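Local coordinates for porin (Pseudomonas aeruginosa, PDB 3T24), which forms a beta-barrel channel in the bacterial outer membrane and, as a member of the OprD family, probably admits small carboxylate-bearing solutes, at residues 49-54 against 60-65; 318-321 against 327-330. One frame throughout, in Å; residues are numbered along the deposited sequence.

Contact 1 of 2, residues 49-54 against 60-65. With SO4 (sulfate ion), chain H.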
ATOM      1  N   TYR A  49       9.637  -4.060  18.432  1.00 39.86           N
ATOM      2  CA  TYR A  49       9.281  -4.851  19.596  1.00 37.23           C
ATOM      3  C   TYR A  49       7.772  -5.012  19.733  1.00 32.45           C
ATOM      4  O   TYR A  49       7.010  -4.042  19.637  1.00 32.51           O
ATOM      5  CB  TYR A  49       9.889  -4.266  20.885  1.00 44.73           C
ATOM      6  CG  TYR A  49       9.313  -4.870  22.152  1.00 43.88           C
ATOM      7  CD1 TYR A  49       9.785  -6.079  22.651  1.00 41.12           C
ATOM      8  CD2 TYR A  49       8.286  -4.236  22.835  1.00 42.70           C
ATOM      9  CE1 TYR A  49       9.251  -6.636  23.789  1.00 41.16           C
ATOM     10  CE2 TYR A  49       7.751  -4.778  23.968  1.00 49.42           C
ATOM     11  CZ  TYR A  49       8.236  -5.975  24.447  1.00 48.20           C
ATOM     12  OH  TYR A  49       7.686  -6.497  25.585  1.00 54.55           O
ATOM     13  N   GLU A  50       7.337  -6.248  19.943  1.00 36.94           N
ATOM     14  CA  GLU A  50       5.924  -6.494  20.209  1.00 37.10           C
ATOM     15  C   GLU A  50       5.767  -7.400  21.437  1.00 39.82           C
ATOM     16  O   GLU A  50       6.201  -8.556  21.440  1.00 43.00           O
ATOM     17  CB  GLU A  50       5.237  -7.102  18.989  1.00 33.62           C
ATOM     18  CG  GLU A  50       5.294  -6.233  17.723  1.00 45.19           C
ATOM     19  CD  GLU A  50       6.642  -6.260  17.022  1.00 51.39           C
ATOM     20  OE1 GLU A  50       7.271  -7.339  16.941  1.00 54.97           O
ATOM     21  OE2 GLU A  50       7.079  -5.192  16.547  1.00 59.67           O
ATOM     22  N   SER A  51       5.176  -6.875  22.496  1.00 35.99           N
ATOM     23  CA  SER A  51       4.951  -7.715  23.664  1.00 43.37           C
ATOM     24  C   SER A  51       3.794  -8.642  23.333  1.00 41.52           C
ATOM     25  O   SER A  51       3.067  -8.419  22.357  1.00 42.97           O
ATOM     26  CB  SER A  51       4.578  -6.874  24.877  1.00 37.98           C
ATOM     27  OG  SER A  51       3.169  -6.679  24.923  1.00 36.24           O
ATOM     28  N   GLY A  52       3.639  -9.682  24.133  1.00 34.86           N
ATOM     29  CA  GLY A  52       2.406 -10.452  24.161  1.00 40.74           C
ATOM     30  C   GLY A  52       1.390  -9.717  25.018  1.00 39.09           C
ATOM     31  O   GLY A  52       1.516  -8.509  25.238  1.00 34.56           O
ATOM     32  N   TYR A  53       0.387 -10.440  25.499  1.00 41.40           N
ATOM     33  CA  TYR A  53      -0.637  -9.860  26.366  1.00 40.16           C
ATOM     34  C   TYR A  53      -0.583 -10.427  27.784  1.00 44.14           C
ATOM     35  O   TYR A  53      -0.412 -11.637  27.973  1.00 39.38           O
ATOM     36  CB  TYR A  53      -2.031 -10.084  25.775  1.00 40.66           C
ATOM     37  CG  TYR A  53      -2.308  -9.198  24.581  1.00 39.17           C
ATOM     38  CD1 TYR A  53      -2.751  -7.882  24.755  1.00 36.98           C
ATOM     39  CD2 TYR A  53      -2.096  -9.659  23.288  1.00 33.57           C
ATOM     40  CE1 TYR A  53      -2.983  -7.059  23.681  1.00 31.78           C
ATOM     41  CE2 TYR A  53      -2.333  -8.833  22.187  1.00 31.02           C
ATOM     42  CZ  TYR A  53      -2.784  -7.543  22.392  1.00 37.93           C
ATOM     43  OH  TYR A  53      -3.017  -6.723  21.307  1.00 42.88           O
ATOM     44  N   THR A  54      -0.721  -9.549  28.774  1.00 46.18           N
ATOM     45  CA  THR A  54      -0.870  -9.994  30.152  1.00 44.58           C
ATOM     46  C   THR A  54      -2.144 -10.832  30.275  1.00 42.33           C
ATOM     47  O   THR A  54      -3.111 -10.626  29.546  1.00 41.76           O
ATOM     48  CB  THR A  54      -0.905  -8.815  31.168  1.00 42.56           C
ATOM     49  OG1 THR A  54      -2.013  -7.943  30.889  1.00 41.13           O
ATOM     50  CG2 THR A  54       0.400  -8.021  31.129  1.00 37.48           C
ATOM     51  N   PHE A  60      -3.167  -6.527  28.572  1.00 34.10           N
ATOM     52  CA  PHE A  60      -2.446  -5.328  28.166  1.00 33.14           C
ATOM     53  C   PHE A  60      -1.131  -5.740  27.532  1.00 38.11           C
ATOM     54  O   PHE A  60      -0.491  -6.708  27.962  1.00 37.19           O
ATOM     55  CB  PHE A  60      -2.203  -4.369  29.348  1.00 45.93           C
ATOM     56  CG  PHE A  60      -3.481  -3.825  29.979  1.00 55.58           C
ATOM     57  CD1 PHE A  60      -3.828  -2.483  29.848  1.00 56.58           C
ATOM     58  CD2 PHE A  60      -4.339  -4.659  30.704  1.00 57.38           C
ATOM     59  CE1 PHE A  60      -5.009  -1.981  30.430  1.00 58.48           C
ATOM     60  CE2 PHE A  60      -5.527  -4.166  31.281  1.00 57.15           C
ATOM     61  CZ  PHE A  60      -5.860  -2.828  31.146  1.00 56.46           C
ATOM     62  N   GLY A  61      -0.751  -5.017  26.486  1.00 41.11           N
ATOM     63  CA  GLY A  61       0.543  -5.184  25.858  1.00 31.68           C
ATOM     64  C   GLY A  61       1.021  -3.844  25.343  1.00 36.64           C
ATOM     65  O   GLY A  61       0.330  -2.833  25.445  1.00 30.25           O
ATOM     66  N   VAL A  62       2.221  -3.837  24.788  1.00 36.47           N
ATOM     67  CA  VAL A  62       2.797  -2.614  24.265  1.00 33.45           C
ATOM     68  C   VAL A  62       3.719  -2.980  23.118  1.00 32.12           C
ATOM     69  O   VAL A  62       4.423  -3.990  23.179  1.00 35.18           O
ATOM     70  CB  VAL A  62       3.561  -1.837  25.357  1.00 36.94           C
ATOM     71  CG1 VAL A  62       4.583  -2.740  26.042  1.00 35.30           C
ATOM     72  CG2 VAL A  62       4.234  -0.618  24.766  1.00 36.24           C
ATOM     73  N   ASP A  63       3.667  -2.175  22.061  1.00 36.18           N
ATOM     74  CA  ASP A  63       4.602  -2.264  20.952  1.00 36.68           C
ATOM     75  C   ASP A  63       5.460  -1.013  20.924  1.00 34.28           C
ATOM     76  O   ASP A  63       5.018   0.069  21.305  1.00 37.70           O
ATOM     77  CB  ASP A  63       3.872  -2.416  19.602  1.00 33.01           C
ATOM     78  CG  ASP A  63       3.167  -3.763  19.462  1.00 40.93           C
ATOM     79  OD1 ASP A  63       3.435  -4.683  20.259  1.00 45.89           O
ATOM     80  OD2 ASP A  63       2.351  -3.913  18.538  1.00 49.46           O
ATOM     81  N   ALA A  64       6.693  -1.169  20.466  1.00 31.24           N
ATOM     82  CA  ALA A  64       7.586  -0.041  20.295  1.00 33.79           C
ATOM     83  C   ALA A  64       8.255  -0.144  18.934  1.00 39.77           C
ATOM     84  O   ALA A  64       8.577  -1.243  18.463  1.00 43.34           O
ATOM     85  CB  ALA A  64       8.651  -0.010  21.405  1.00 30.72           C
ATOM     86  N   ILE A  65       8.489   1.008  18.320  1.00 37.00           N
ATOM     87  CA  ILE A  65       9.119   1.047  17.012  1.00 40.84           C
ATOM     88  C   ILE A  65      10.224   2.114  17.000  1.00 41.68           C
ATOM     89  O   ILE A  65      10.021   3.248  17.439  1.00 42.12           O
ATOM     90  CB  ILE A  65       8.054   1.292  15.917  1.00 53.68           C
ATOM     91  CG1 ILE A  65       8.509   0.736  14.576  1.00 61.41           C
ATOM     92  CG2 ILE A  65       7.682   2.759  15.818  1.00 52.77           C
ATOM     93  CD1 ILE A  65       8.364  -0.739  14.480  1.00 67.09           C
TER
HETATM   94  S   SO4 H 399      -0.812  -8.103  18.223  1.00 78.74           S
HETATM   95  O1  SO4 H 399      -0.670  -9.255  17.324  1.00 78.96           O
HETATM   96  O2  SO4 H 399      -0.042  -8.357  19.441  1.00 74.56           O
HETATM   97  O3  SO4 H 399      -0.287  -6.901  17.577  1.00 86.64           O
HETATM   98  O4  SO4 H 399      -2.225  -7.872  18.536  1.00 67.90           O
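Ser-51 and Val-62 hold the middle of this antiparallel contact in two different ways. Ser-51 N donates to Val-62 O at 3.1 Å, but the return bond, from Val-62 N, ends on the side-chain OG of Ser-51 at 3.0 Å. The serine torsion (chi1 88°) places OG between its own backbone N and carbonyl carbon, turned toward the partner strand. Thr-54 repeats the device: Phe-60 N reaches Thr-54 OG1 at 3.0 Å, nearly straight at 169°, while Thr-54 N donates to Phe-60 O. Two hydroxyls thus stand in for backbone carbonyls where 49-54 leaves regular strand pairing. Regular pairing survives at Tyr-49 and Ala-64, joined by reciprocal backbone bonds, and the Tyr-49 ring leans forward past Ser-51, whose N lies over one face near the rim, and brings CE2 4.3 Å from Val-62 CG1.

On the face carrying Glu-50 and Asp-63, Asp-63 OD1 comes within 3.3 Å of Glu-50 CB. The two carboxylate planes are turned 75° apart, and Glu-50 OE2 stays 5.2 Å from Asp-63 OD1. Lys-105 of the adjoining strand forms a salt bridge with that OD1 and also binds Ser-51 O. Farther along, Tyr-53 OH donates to sulfate O4 at 3.1 Å, with O4 in the ring plane at its edge; Lys-105 and Lys-114 also bind this ion, probably acquired from the crystallisation liquor. Lys-105 therefore probably offsets the charge of Asp-63, beside which Glu-50 lies, and the lysine-tyrosine cluster demonstrates that an oxyanion can be bound here, without establishing a substrate site.

Contact 2 of 2, residues 318-321 against 327-330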
ATOM      1  N   TYR A 318       6.095 -15.713 -12.244  1.00 62.02           N
ATOM      2  CA  TYR A 318       6.643 -17.053 -12.095  1.00 64.67           C
ATOM      3  C   TYR A 318       7.490 -17.186 -10.845  1.00 63.78           C
ATOM      4  O   TYR A 318       8.275 -16.303 -10.512  1.00 60.73           O
ATOM      5  CB  TYR A 318       7.441 -17.505 -13.319  1.00 68.58           C
ATOM      6  CG  TYR A 318       7.874 -18.954 -13.206  1.00 74.87           C
ATOM      7  CD1 TYR A 318       6.930 -19.973 -13.133  1.00 73.98           C
ATOM      8  CD2 TYR A 318       9.219 -19.303 -13.164  1.00 78.32           C
ATOM      9  CE1 TYR A 318       7.307 -21.293 -13.027  1.00 79.44           C
ATOM     10  CE2 TYR A 318       9.608 -20.629 -13.062  1.00 83.83           C
ATOM     11  CZ  TYR A 318       8.646 -21.623 -12.992  1.00 85.05           C
ATOM     12  OH  TYR A 318       9.019 -22.950 -12.886  1.00 89.14           O
ATOM     13  N   ASN A 319       7.311 -18.311 -10.158  1.00 70.01           N
ATOM     14  CA  ASN A 319       8.091 -18.656  -8.975  1.00 63.18           C
ATOM     15  C   ASN A 319       9.082 -19.776  -9.315  1.00 65.14           C
ATOM     16  O   ASN A 319       8.689 -20.925  -9.520  1.00 69.60           O
ATOM     17  CB  ASN A 319       7.141 -19.055  -7.846  1.00 58.95           C
ATOM     18  CG  ASN A 319       7.857 -19.645  -6.644  1.00 72.63           C
ATOM     19  OD1 ASN A 319       9.005 -20.078  -6.730  1.00 74.78           O
ATOM     20  ND2 ASN A 319       7.165 -19.680  -5.516  1.00 67.95           N
ATOM     21  N   PHE A 320      10.368 -19.433  -9.391  1.00 63.54           N
ATOM     22  CA  PHE A 320      11.402 -20.386  -9.810  1.00 67.34           C
ATOM     23  C   PHE A 320      11.528 -21.627  -8.923  1.00 86.33           C
ATOM     24  O   PHE A 320      12.259 -22.557  -9.275  1.00 91.83           O
ATOM     25  CB  PHE A 320      12.773 -19.704  -9.937  1.00 76.09           C
ATOM     26  CG  PHE A 320      12.949 -18.896 -11.208  1.00 75.30           C
ATOM     27  CD1 PHE A 320      13.925 -19.256 -12.141  1.00 74.21           C
ATOM     28  CD2 PHE A 320      12.151 -17.780 -11.470  1.00 69.18           C
ATOM     29  CE1 PHE A 320      14.114 -18.539 -13.317  1.00 72.53           C
ATOM     30  CE2 PHE A 320      12.325 -17.046 -12.650  1.00 70.18           C
ATOM     31  CZ  PHE A 320      13.316 -17.430 -13.580  1.00 74.64           C
ATOM     32  N   ALA A 321      10.841 -21.661  -7.783  1.00 68.89           N
ATOM     33  CA  ALA A 321      10.835 -22.889  -6.979  1.00 87.88           C
ATOM     34  C   ALA A 321      10.334 -24.029  -7.847  1.00 92.13           C
ATOM     35  O   ALA A 321      10.764 -25.169  -7.695  1.00 98.44           O
ATOM     36  CB  ALA A 321       9.960 -22.751  -5.743  1.00 70.00           C
ATOM     37  N   GLY A 327      13.114 -19.326  -3.807  1.00 67.26           N
ATOM     38  CA  GLY A 327      13.409 -18.020  -3.250  1.00 67.09           C
ATOM     39  C   GLY A 327      13.668 -16.975  -4.319  1.00 65.08           C
ATOM     40  O   GLY A 327      13.884 -15.800  -4.014  1.00 61.17           O
ATOM     41  N   LEU A 328      13.655 -17.413  -5.573  1.00 64.66           N
ATOM     42  CA  LEU A 328      13.776 -16.512  -6.712  1.00 61.79           C
ATOM     43  C   LEU A 328      12.421 -16.368  -7.390  1.00 59.23           C
ATOM     44  O   LEU A 328      11.824 -17.359  -7.814  1.00 62.20           O
ATOM     45  CB  LEU A 328      14.785 -17.059  -7.721  1.00 61.69           C
ATOM     46  CG  LEU A 328      14.856 -16.328  -9.067  1.00 65.20           C
ATOM     47  CD1 LEU A 328      15.375 -14.900  -8.896  1.00 58.25           C
ATOM     48  CD2 LEU A 328      15.690 -17.099 -10.092  1.00 66.18           C
ATOM     49  N   THR A 329      11.938 -15.137  -7.492  1.00 53.81           N
ATOM     50  CA  THR A 329      10.656 -14.878  -8.135  1.00 58.30           C
ATOM     51  C   THR A 329      10.767 -13.831  -9.240  1.00 56.60           C
ATOM     52  O   THR A 329      11.584 -12.913  -9.166  1.00 55.56           O
ATOM     53  CB  THR A 329       9.571 -14.428  -7.118  1.00 53.03           C
ATOM     54  OG1 THR A 329      10.011 -13.264  -6.402  1.00 48.86           O
ATOM     55  CG2 THR A 329       9.261 -15.540  -6.141  1.00 51.47           C
ATOM     56  N   PHE A 330       9.941 -13.987 -10.267  1.00 54.16           N
ATOM     57  CA  PHE A 330       9.889 -13.040 -11.361  1.00 51.79           C
ATOM     58  C   PHE A 330       8.485 -12.507 -11.434  1.00 56.12           C
ATOM     59  O   PHE A 330       7.527 -13.198 -11.091  1.00 66.28           O
ATOM     60  CB  PHE A 330      10.243 -13.714 -12.685  1.00 60.56           C
ATOM     61  CG  PHE A 330      10.107 -12.808 -13.883  1.00 64.20           C
ATOM     62  CD1 PHE A 330      11.100 -11.890 -14.191  1.00 66.15           C
ATOM     63  CD2 PHE A 330       8.995 -12.884 -14.707  1.00 63.88           C
ATOM     64  CE1 PHE A 330      10.981 -11.055 -15.294  1.00 65.41           C
ATOM     65  CE2 PHE A 330       8.872 -12.058 -15.811  1.00 65.61           C
ATOM     66  CZ  PHE A 330       9.865 -11.140 -16.103  1.00 65.60           C
TER
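Tyr-318 and Phe-330 form a reciprocal hydrogen-bonded pair in which the two bonds differ in quality. Phe-330 N meets Tyr-318 O at 2.9 Å, almost straight at 174°, whereas Tyr-318 N lies 3.1 Å from Phe-330 O and 42° out of that carbonyl's plane. One residue pair on, Asn-319 and Thr-329 form a non-hydrogen-bonded pair; their backbones bond outward instead, to Tyr-269 and Ala-359. The last cross-strand bond runs from Phe-320 N to Leu-328 O at 3.0 Å, just as the chain leaves the strand for a 3-10 turn. There Asn-319 OD1 accepts from Ala-321 N at 2.6 Å, an Asx turn that satisfies the first amide beyond the ladder.

Beside these bonds, Leu-328 CD2 sits over one face of the Phe-320 ring, 3.6 Å from its centroid, a CH-pi contact. The opposite face receives Tyr-318 CE2 near its rim, and Phe-330 CB meets the edge of the Phe-320 ring, 3.9 Å from Phe-320 CE2. With CG anti to its carbonyl carbon (chi1 -78°), Phe-320 is directed alongside the leucine. Both turn amides thus have acceptors as strand pairing ends, while the aromatic ring is held between apolar neighbours on both faces.

Overall arrangement
Both contacts lie near the ends of antiparallel hairpins in the outer-membrane barrel. Contact 1 joins strands 33-50 and 58-73, early in the chain; contact 2 joins strands 310-319 and 328-341, much later, so the two close in series. Their centres are 35 Å apart and their nearest atoms about 24 Å, with no direct touch. The connection runs through the barrel wall: strand 33-50 pairs with 14-30, which pairs with 386-399, and from there 371-381 and 348-361 lead to 328-341. Each hairpin is thus a local, sequence-adjacent closure, while neighbour-to-neighbour strand pairing carries both into the wall that encloses the channel.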